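Alpha-actinin-like protein 1 (Schizosaccharomyces pombe, PDB 5BVR) binds actin filaments through tandem calponin-homology domains, which make up this chain, and helps form and organise the actin ring in cytokinesis and septation. Local coordinates at residues A163-H168 and F191-K196; A118-E123 and Y223-F228. All blocks are in the same frame, centred on the assembly; numbering follows the deposited sequence.

Contact 1. Residues A163-H168 and F191-K196; sequences ALIHQH and FDIAQK. With ZN (zinc ion), chain B.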
loop_
_atom_site.group_PDB
_atom_site.type_symbol
_atom_site.label_atom_id
_atom_site.label_comp_id
_atom_site.label_asym_id
_atom_site.label_seq_id
_atom_site.Cartn_x
_atom_site.Cartn_y
_atom_site.Cartn_z
ATOM N N ALA A 163 -14.949 -11.668 -4.148
ATOM C CA ALA A 163 -15.195 -11.931 -5.566
ATOM C C ALA A 163 -13.878 -11.932 -6.325
ATOM O O ALA A 163 -13.680 -12.769 -7.218
ATOM C CB ALA A 163 -16.123 -10.901 -6.146
ATOM N N LEU A 164 -12.974 -11.007 -5.992
ATOM C CA LEU A 164 -11.680 -10.978 -6.670
ATOM C C LEU A 164 -10.953 -12.292 -6.484
ATOM O O LEU A 164 -10.385 -12.823 -7.422
ATOM C CB LEU A 164 -10.827 -9.832 -6.140
ATOM C CG LEU A 164 -11.086 -8.440 -6.699
ATOM C CD1 LEU A 164 -10.193 -7.430 -5.974
ATOM C CD2 LEU A 164 -10.838 -8.360 -8.184
ATOM N N ILE A 165 -10.958 -12.809 -5.262
ATOM C CA ILE A 165 -10.281 -14.061 -4.959
ATOM C C ILE A 165 -10.967 -15.215 -5.685
ATOM O O ILE A 165 -10.306 -16.033 -6.339
ATOM C CB ILE A 165 -10.260 -14.331 -3.452
ATOM C CG1 ILE A 165 -9.373 -13.281 -2.774
ATOM C CG2 ILE A 165 -9.722 -15.724 -3.162
ATOM C CD1 ILE A 165 -9.464 -13.297 -1.275
ATOM N N HIS A 166 -12.284 -15.286 -5.569
ATOM C CA HIS A 166 -13.025 -16.366 -6.203
ATOM C C HIS A 166 -12.805 -16.446 -7.721
ATOM O O HIS A 166 -12.637 -17.551 -8.282
ATOM C CB HIS A 166 -14.519 -16.231 -5.890
ATOM C CG HIS A 166 -15.376 -17.234 -6.577
ATOM N ND1 HIS A 166 -16.246 -16.887 -7.586
ATOM C CD2 HIS A 166 -15.510 -18.569 -6.400
ATOM C CE1 HIS A 166 -16.875 -17.973 -8.009
ATOM N NE2 HIS A 166 -16.462 -19.003 -7.291
ATOM N N GLN A 167 -12.826 -15.315 -8.414
ATOM C CA GLN A 167 -12.716 -15.363 -9.868
ATOM C C GLN A 167 -11.309 -15.774 -10.293
ATOM O O GLN A 167 -11.127 -16.403 -11.336
ATOM C CB GLN A 167 -13.145 -14.065 -10.542
ATOM C CG GLN A 167 -12.369 -12.843 -10.155
ATOM C CD GLN A 167 -11.087 -12.706 -10.925
ATOM O OE1 GLN A 167 -11.034 -13.018 -12.121
ATOM N NE2 GLN A 167 -10.049 -12.193 -10.252
ATOM N N HIS A 168 -10.332 -15.473 -9.444
ATOM C CA HIS A 168 -8.950 -15.833 -9.734
ATOM C C HIS A 168 -8.664 -17.292 -9.352
ATOM O O HIS A 168 -7.946 -18.006 -10.071
ATOM C CB HIS A 168 -8.038 -14.847 -8.996
ATOM C CG HIS A 168 -6.597 -15.244 -8.956
ATOM N ND1 HIS A 168 -5.754 -15.195 -10.062
ATOM C CD2 HIS A 168 -5.866 -15.723 -7.928
ATOM C CE1 HIS A 168 -4.548 -15.589 -9.673
ATOM N NE2 HIS A 168 -4.598 -15.938 -8.397
ATOM N N PHE A 191 -9.259 -11.666 3.566
ATOM C CA PHE A 191 -7.934 -11.238 3.985
ATOM C C PHE A 191 -7.074 -12.447 4.347
ATOM O O PHE A 191 -5.879 -12.459 4.035
ATOM C CB PHE A 191 -8.010 -10.282 5.173
ATOM C CG PHE A 191 -8.584 -8.926 4.851
ATOM C CD1 PHE A 191 -9.105 -8.611 3.594
ATOM C CD2 PHE A 191 -8.579 -7.940 5.827
ATOM C CE1 PHE A 191 -9.617 -7.319 3.347
ATOM C CE2 PHE A 191 -9.089 -6.686 5.575
ATOM C CZ PHE A 191 -9.595 -6.380 4.335
ATOM N N ASP A 192 -7.676 -13.441 4.997
ATOM C CA ASP A 192 -6.948 -14.643 5.425
ATOM C C ASP A 192 -6.512 -15.482 4.225
ATOM O O ASP A 192 -5.363 -15.920 4.134
ATOM C CB ASP A 192 -7.833 -15.506 6.324
ATOM C CG ASP A 192 -8.028 -14.935 7.707
ATOM O OD1 ASP A 192 -7.310 -13.990 8.084
ATOM O OD2 ASP A 192 -8.915 -15.456 8.434
ATOM N N ILE A 193 -7.426 -15.711 3.301
ATOM C CA ILE A 193 -7.109 -16.504 2.123
ATOM C C ILE A 193 -6.065 -15.802 1.254
ATOM O O ILE A 193 -5.105 -16.433 0.804
ATOM C CB ILE A 193 -8.363 -16.815 1.319
ATOM C CG1 ILE A 193 -9.261 -17.764 2.113
ATOM C CG2 ILE A 193 -8.007 -17.438 -0.014
ATOM C CD1 ILE A 193 -10.634 -17.950 1.501
ATOM N N ALA A 194 -6.241 -14.506 1.017
ATOM C CA ALA A 194 -5.256 -13.709 0.276
ATOM C C ALA A 194 -3.860 -13.872 0.862
ATOM O O ALA A 194 -2.878 -14.082 0.142
ATOM C CB ALA A 194 -5.661 -12.247 0.287
ATOM N N GLN A 195 -3.761 -13.789 2.182
ATOM C CA GLN A 195 -2.451 -13.892 2.825
ATOM C C GLN A 195 -1.920 -15.319 2.785
ATOM O O GLN A 195 -0.786 -15.553 2.363
ATOM C CB GLN A 195 -2.530 -13.389 4.261
ATOM C CG GLN A 195 -1.194 -13.261 4.948
ATOM C CD GLN A 195 -0.779 -14.538 5.627
ATOM O OE1 GLN A 195 -1.526 -15.093 6.439
ATOM N NE2 GLN A 195 0.417 -15.022 5.299
ATOM N N LYS A 196 -2.737 -16.280 3.194
ATOM C CA LYS A 196 -2.243 -17.654 3.381
ATOM C C LYS A 196 -1.993 -18.392 2.068
ATOM O O LYS A 196 -1.071 -19.209 1.981
ATOM C CB LYS A 196 -3.217 -18.436 4.256
ATOM C CG LYS A 196 -2.806 -19.869 4.526
ATOM C CD LYS A 196 -3.809 -20.566 5.437
ATOM C CE LYS A 196 -3.403 -22.005 5.714
ATOM N NZ LYS A 196 -3.267 -22.790 4.456
HETATM ZN ZN ZN B . -6.057 -14.480 -11.778
HETATM O O HOH W 1 -7.128 -12.469 -11.750
HETATM O O HOH W 2 -7.242 -15.771 -12.757
#
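Ile165 and Ile193 use the same first torsion, with CG2 opposite the backbone N and CG1 opposite the carbonyl carbon (chi1 -67° and -68°). This points the CG2 methyls at each other and sends the CG1-CD1 branch of Ile165 toward Ala194. The two methyls meet at 4.0 Å, Ile165 CG2 against Ile193 CG2, and the side chains cross at a slant. The other branch of Ile165 is extended (chi2 170°). Its CD1 comes to 4.2 Å from Ala194 CB and also lies near the backbone N of Ala194. The contact is small and wholly apolar, with no hydrogen bond across it.

His168, at the end of the same segment as Ile165, binds a zinc ion through ND1 at 1.9 Å, and its ring stacks on Phe231. Two waters and Asp235 are the other ligands. Gln167 stands in the second shell. Its NE2 donates to Leu164 O at 2.9 Å, onto a lone pair in the carbonyl plane, but the bond is bent and the acceptor is tilted from the amide plane. NE2 also donates to zinc-bound water 1 at 3.3 Å. These two bonds probably limit rotation of the amide. The arrangement is helix-to-helix packing in the second calponin-homology domain, joining helices 159-168 and 183-198 beside a zinc site.

Contact 2. Residues A118-E123 and Y223-F228; sequences ADINEE and YVAEYF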
loop_
_atom_site.group_PDB
_atom_site.type_symbol
_atom_site.label_atom_id
_atom_site.label_comp_id
_atom_site.label_asym_id
_atom_site.label_seq_id
_atom_site.Cartn_x
_atom_site.Cartn_y
_atom_site.Cartn_z
ATOM N N ALA A 118 1.564 3.378 -10.210
ATOM C CA ALA A 118 1.709 4.016 -11.516
ATOM C C ALA A 118 1.834 3.028 -12.684
ATOM O O ALA A 118 1.322 3.301 -13.765
ATOM C CB ALA A 118 2.899 4.956 -11.506
ATOM N N ASP A 119 2.505 1.897 -12.466
ATOM C CA ASP A 119 2.758 0.940 -13.552
ATOM C C ASP A 119 1.590 -0.021 -13.785
ATOM O O ASP A 119 1.608 -0.815 -14.732
ATOM C CB ASP A 119 4.021 0.122 -13.274
ATOM C CG ASP A 119 3.761 -1.025 -12.332
ATOM O OD1 ASP A 119 3.727 -0.785 -11.107
ATOM O OD2 ASP A 119 3.573 -2.165 -12.813
ATOM N N ILE A 120 0.584 0.023 -12.916
ATOM C CA ILE A 120 -0.614 -0.799 -13.119
ATOM C C ILE A 120 -1.258 -0.383 -14.431
ATOM O O ILE A 120 -1.408 0.790 -14.705
ATOM C CB ILE A 120 -1.579 -0.662 -11.928
ATOM C CG1 ILE A 120 -0.921 -1.198 -10.658
ATOM C CG2 ILE A 120 -2.905 -1.368 -12.210
ATOM C CD1 ILE A 120 -1.721 -1.075 -9.408
ATOM N N ASN A 121 -1.622 -1.360 -15.262
ATOM C CA ASN A 121 -2.191 -1.091 -16.584
ATOM C C ASN A 121 -3.336 -2.065 -16.844
ATOM O O ASN A 121 -3.192 -3.267 -16.611
ATOM C CB ASN A 121 -1.107 -1.235 -17.665
ATOM C CG ASN A 121 -1.538 -0.686 -19.024
ATOM O OD1 ASN A 121 -2.600 -1.030 -19.544
ATOM N ND2 ASN A 121 -0.703 0.174 -19.606
ATOM N N GLU A 122 -4.471 -1.545 -17.300
ATOM C CA GLU A 122 -5.586 -2.377 -17.752
ATOM C C GLU A 122 -6.240 -1.657 -18.917
ATOM O O GLU A 122 -6.640 -0.512 -18.790
ATOM C CB GLU A 122 -6.603 -2.593 -16.604
ATOM C CG GLU A 122 -7.929 -3.235 -17.013
ATOM C CD GLU A 122 -7.827 -4.714 -17.305
ATOM O OE1 GLU A 122 -6.794 -5.333 -16.978
ATOM O OE2 GLU A 122 -8.794 -5.266 -17.888
ATOM N N GLU A 123 -6.330 -2.329 -20.078
ATOM C CA GLU A 123 -6.994 -1.773 -21.269
ATOM C C GLU A 123 -6.438 -0.395 -21.643
ATOM O O GLU A 123 -7.149 0.439 -22.196
ATOM C CB GLU A 123 -8.520 -1.733 -21.109
ATOM C CG GLU A 123 -9.162 -3.120 -21.001
ATOM C CD GLU A 123 -10.674 -3.096 -21.001
ATOM O OE1 GLU A 123 -11.271 -2.003 -21.085
ATOM O OE2 GLU A 123 -11.269 -4.186 -20.928
ATOM N N TYR A 223 -3.699 -1.603 -0.515
ATOM C CA TYR A 223 -3.950 -3.012 -0.307
ATOM C C TYR A 223 -4.466 -3.686 -1.609
ATOM O O TYR A 223 -3.965 -4.747 -2.010
ATOM C CB TYR A 223 -4.921 -3.214 0.869
ATOM C CG TYR A 223 -5.235 -4.664 1.149
ATOM C CD1 TYR A 223 -4.246 -5.579 1.471
ATOM C CD2 TYR A 223 -6.531 -5.115 1.123
ATOM C CE1 TYR A 223 -4.554 -6.923 1.712
ATOM C CE2 TYR A 223 -6.845 -6.451 1.366
ATOM C CZ TYR A 223 -5.869 -7.341 1.666
ATOM O OH TYR A 223 -6.174 -8.663 1.887
ATOM N N VAL A 224 -5.420 -3.057 -2.285
ATOM C CA VAL A 224 -5.979 -3.625 -3.503
ATOM C C VAL A 224 -4.882 -3.747 -4.569
ATOM O O VAL A 224 -4.872 -4.715 -5.348
ATOM C CB VAL A 224 -7.147 -2.781 -4.006
ATOM C CG1 VAL A 224 -7.559 -3.203 -5.421
ATOM C CG2 VAL A 224 -8.321 -2.905 -3.051
ATOM N N ALA A 225 -3.935 -2.808 -4.620
ATOM C CA ALA A 225 -2.819 -2.914 -5.571
ATOM C C ALA A 225 -2.047 -4.226 -5.381
ATOM O O ALA A 225 -1.484 -4.778 -6.358
ATOM C CB ALA A 225 -1.857 -1.730 -5.427
ATOM N N GLU A 226 -1.996 -4.748 -4.155
ATOM C CA GLU A 226 -1.316 -6.033 -3.908
ATOM C C GLU A 226 -2.018 -7.161 -4.656
ATOM O O GLU A 226 -1.362 -8.090 -5.139
ATOM C CB GLU A 226 -1.235 -6.405 -2.422
ATOM C CG GLU A 226 -0.430 -5.427 -1.561
ATOM C CD GLU A 226 1.069 -5.561 -1.691
ATOM O OE1 GLU A 226 1.536 -6.551 -2.284
ATOM O OE2 GLU A 226 1.781 -4.670 -1.179
ATOM N N TYR A 227 -3.343 -7.103 -4.733
ATOM C CA TYR A 227 -4.102 -8.083 -5.494
ATOM C C TYR A 227 -3.751 -8.019 -6.977
ATOM O O TYR A 227 -3.496 -9.040 -7.613
ATOM C CB TYR A 227 -5.613 -7.882 -5.329
ATOM C CG TYR A 227 -6.166 -8.325 -3.985
ATOM C CD1 TYR A 227 -5.780 -7.697 -2.810
ATOM C CD2 TYR A 227 -7.104 -9.333 -3.896
ATOM C CE1 TYR A 227 -6.289 -8.108 -1.584
ATOM C CE2 TYR A 227 -7.607 -9.745 -2.690
ATOM C CZ TYR A 227 -7.214 -9.121 -1.538
ATOM O OH TYR A 227 -7.741 -9.560 -0.354
ATOM N N PHE A 228 -3.745 -6.835 -7.550
ATOM C CA PHE A 228 -3.386 -6.680 -8.950
ATOM C C PHE A 228 -2.014 -7.293 -9.237
ATOM O O PHE A 228 -1.835 -8.071 -10.193
ATOM C CB PHE A 228 -3.339 -5.210 -9.355
ATOM C CG PHE A 228 -2.859 -5.013 -10.760
ATOM C CD1 PHE A 228 -3.751 -5.114 -11.823
ATOM C CD2 PHE A 228 -1.508 -4.828 -11.042
ATOM C CE1 PHE A 228 -3.311 -4.985 -13.137
ATOM C CE2 PHE A 228 -1.073 -4.689 -12.355
ATOM C CZ PHE A 228 -1.990 -4.774 -13.401
#
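Tyr227 OH donates to Tyr223 OH at 2.9 Å, on another side of helix 217-234 from the one where Phe228 meets Ile120. Tyr227 CE1 also lies over a face of the Tyr223 ring, toward its rim. The contact between the segments is mainly apolar, with no hydrogen bond across it. Ile120 sets CG2 over the middle of the Phe228 ring, 3.6 Å from the centroid and 5° off the ring normal, a CH-pi contact over the face. Ile120 CG1 comes to 3.7 Å from Phe228 CD2. The CD1 methyl goes further and touches Ala225 CB at 4.0 Å. Phe228 reaches the loop because its CG lies opposite the backbone N (chi1 175°). Its CZ then comes within 3.7 Å of Asn121 O, which approaches the ring obliquely. With the ring cut back to an alanine, Ile120 CG2 loses the face it rests on, and a gap is likely to open between the helix and 118-123.

Trp134 of helix 127-138 meets the Phe228 ring edge-to-face. Ile120 is tied by backbone hydrogen bonding to Ala127 and also touches His229. The Glu122 side chain touches Trp134 and Arg137. The segment 118-123, which follows helix 101-117 and contains strand 121-122, is thus laid against helices 127-138 and 217-234.

In the fold
Contacts 1 and 2 are joined through helix 217-234, with centres 15 Å apart. Its segment 223-228 meets 118-123 through Ile120 in contact 2, while its tyrosines pack against contact 1. Phe191 CD1 lies 3.4 Å from Tyr223 OH. Ala194 CB is 3.5 Å from Tyr227 OH, and Ile165 CG1 is 4.0 Å from Tyr227 CE2. Along the chain, both segments of contact 1 fall between those of contact 2. The far end of helix 217-234 runs on to the zinc site beside contact 1. The nearest atom of the Phe228 side chain is about 10 Å from this zinc. Neither contact includes residues of the actin-binding region 88-112.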